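Local structure of VompD (Bartonella quintana, 4LGO) at residues K53-T58 and V65-N70. The protein is a trimeric autotransporter adhesin of the outer membrane that probably mediates cell adhesion, this chain being its N-terminal domain 1. Numbering follows the deposited sequence.
Sequences KNIKIT and VKFDLN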
# COMPACT_ATOMS: atom_id res chain seq x y z
N LYS A 53 4.01 14.93 -2.22
CA LYS A 53 3.69 14.67 -3.64
C LYS A 53 3.92 13.18 -3.92
O LYS A 53 5.06 12.71 -3.88
CB LYS A 53 4.57 15.53 -4.57
CG LYS A 53 4.43 17.02 -4.30
CD LYS A 53 5.41 17.87 -5.11
CE LYS A 53 5.47 19.27 -4.52
NZ LYS A 53 6.30 20.16 -5.39
N ASN A 54 2.83 12.44 -4.14
CA ASN A 54 2.91 11.01 -4.34
C ASN A 54 3.76 10.61 -5.52
O ASN A 54 4.47 9.61 -5.42
CB ASN A 54 1.51 10.41 -4.54
CG ASN A 54 0.73 10.25 -3.27
OD1 ASN A 54 1.29 10.09 -2.20
ND2 ASN A 54 -0.60 10.33 -3.38
N ILE A 55 3.68 11.38 -6.60
CA ILE A 55 4.51 11.17 -7.78
C ILE A 55 5.70 12.13 -7.71
O ILE A 55 5.53 13.36 -7.67
CB ILE A 55 3.76 11.37 -9.11
CG1 ILE A 55 2.47 10.56 -9.13
CG2 ILE A 55 4.68 11.03 -10.29
CD1 ILE A 55 2.64 9.06 -9.10
N LYS A 56 6.88 11.54 -7.61
CA LYS A 56 8.14 12.29 -7.47
C LYS A 56 8.75 12.45 -8.85
O LYS A 56 9.20 11.45 -9.46
CB LYS A 56 9.11 11.53 -6.57
CG LYS A 56 10.48 12.17 -6.38
CD LYS A 56 11.41 11.21 -5.62
CE LYS A 56 12.89 11.54 -5.79
NZ LYS A 56 13.53 10.94 -7.02
N ILE A 57 8.74 13.68 -9.33
CA ILE A 57 9.29 14.00 -10.65
C ILE A 57 10.49 14.91 -10.45
O ILE A 57 10.39 15.97 -9.82
CB ILE A 57 8.30 14.71 -11.59
CG1 ILE A 57 6.88 14.15 -11.45
CG2 ILE A 57 8.77 14.59 -13.04
CD1 ILE A 57 5.91 14.90 -12.34
N THR A 58 11.61 14.51 -11.03
CA THR A 58 12.85 15.27 -10.88
C THR A 58 13.53 15.33 -12.25
O THR A 58 13.13 14.63 -13.18
CB THR A 58 13.82 14.64 -9.86
OG1 THR A 58 14.06 13.26 -10.17
CG2 THR A 58 13.27 14.73 -8.43
N VAL A 65 14.06 13.28 -17.45
CA VAL A 65 12.98 13.57 -16.52
C VAL A 65 12.65 12.23 -15.85
O VAL A 65 12.24 11.28 -16.53
CB VAL A 65 11.73 14.13 -17.24
CG1 VAL A 65 10.67 14.55 -16.24
CG2 VAL A 65 12.11 15.30 -18.13
N LYS A 66 12.89 12.17 -14.54
CA LYS A 66 12.80 10.93 -13.76
C LYS A 66 11.50 10.89 -12.96
O LYS A 66 11.17 11.86 -12.29
CB LYS A 66 13.97 10.84 -12.79
CG LYS A 66 15.33 10.90 -13.48
CD LYS A 66 16.47 11.17 -12.50
CE LYS A 66 16.54 10.15 -11.40
NZ LYS A 66 17.67 10.39 -10.45
N PHE A 67 10.80 9.76 -13.05
CA PHE A 67 9.51 9.53 -12.39
C PHE A 67 9.64 8.40 -11.40
O PHE A 67 10.13 7.32 -11.75
CB PHE A 67 8.42 9.12 -13.40
CG PHE A 67 8.01 10.22 -14.36
CD1 PHE A 67 8.80 10.51 -15.47
CD2 PHE A 67 6.88 10.98 -14.13
CE1 PHE A 67 8.44 11.52 -16.34
CE2 PHE A 67 6.50 11.98 -15.01
CZ PHE A 67 7.28 12.25 -16.12
N ASP A 68 9.17 8.62 -10.17
CA ASP A 68 9.19 7.62 -9.12
C ASP A 68 8.03 7.88 -8.20
O ASP A 68 7.29 8.85 -8.37
CB ASP A 68 10.52 7.68 -8.34
CG ASP A 68 10.85 6.38 -7.57
OD1 ASP A 68 10.07 5.40 -7.58
OD2 ASP A 68 11.97 6.29 -7.02
N LEU A 69 7.82 6.97 -7.25
CA LEU A 69 6.94 7.24 -6.12
C LEU A 69 7.73 7.92 -5.02
O LEU A 69 8.92 7.66 -4.84
CB LEU A 69 6.35 5.97 -5.53
CG LEU A 69 5.37 5.23 -6.42
CD1 LEU A 69 4.94 3.89 -5.79
CD2 LEU A 69 4.15 6.08 -6.77
N ASN A 70 7.05 8.79 -4.31
CA ASN A 70 7.48 9.26 -3.00
C ASN A 70 7.79 8.05 -2.13
O ASN A 70 7.14 7.02 -2.22
CB ASN A 70 6.36 10.14 -2.40
CG ASN A 70 6.79 10.96 -1.18
OD1 ASN A 70 7.49 10.47 -0.28
ND2 ASN A 70 6.31 12.20 -1.12
O HOH W 1 13.54 8.18 -6.31
O HOH W 2 16.38 11.83 -8.87
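I57 CG2 is anti to the backbone N and F67 CG anti to its own carbonyl carbon (chi1 -68°); the two side chains lie side by side, pointing the same way. I57 CG2 sits over one face of the F67 ring, offset toward the rim, in a CH-pi contact 4.2 Å from CG2 to the F67 ring centroid. The same I57 CG2 touches V65 CG1 at 3.7 Å, while I55 CG2 lies near the plane of the F67 ring at its edge. Along the strands, K56/D68 and T58/K66 are antiparallel hydrogen-bonded pairs, each with two backbone bonds, their side chains on the face opposite I57 and F67. There a water accepts from K56 NZ and donates to D68 OD2. Past the strands, N70 N bonds almost straight (172°) to N54 O at 2.9 Å. N70 ND2 reaches K53 O at 3.1 Å from above the carbonyl plane and also bonds D51 O, while N70 OD1 takes the N-H of I72. The two segments belong to the hairpin of strands 55-59 and 64-69: F67 meets F67 of both other subunits, and V65-F67 pair in parallel with a strand of the second subunit, carrying the sheet across the interface.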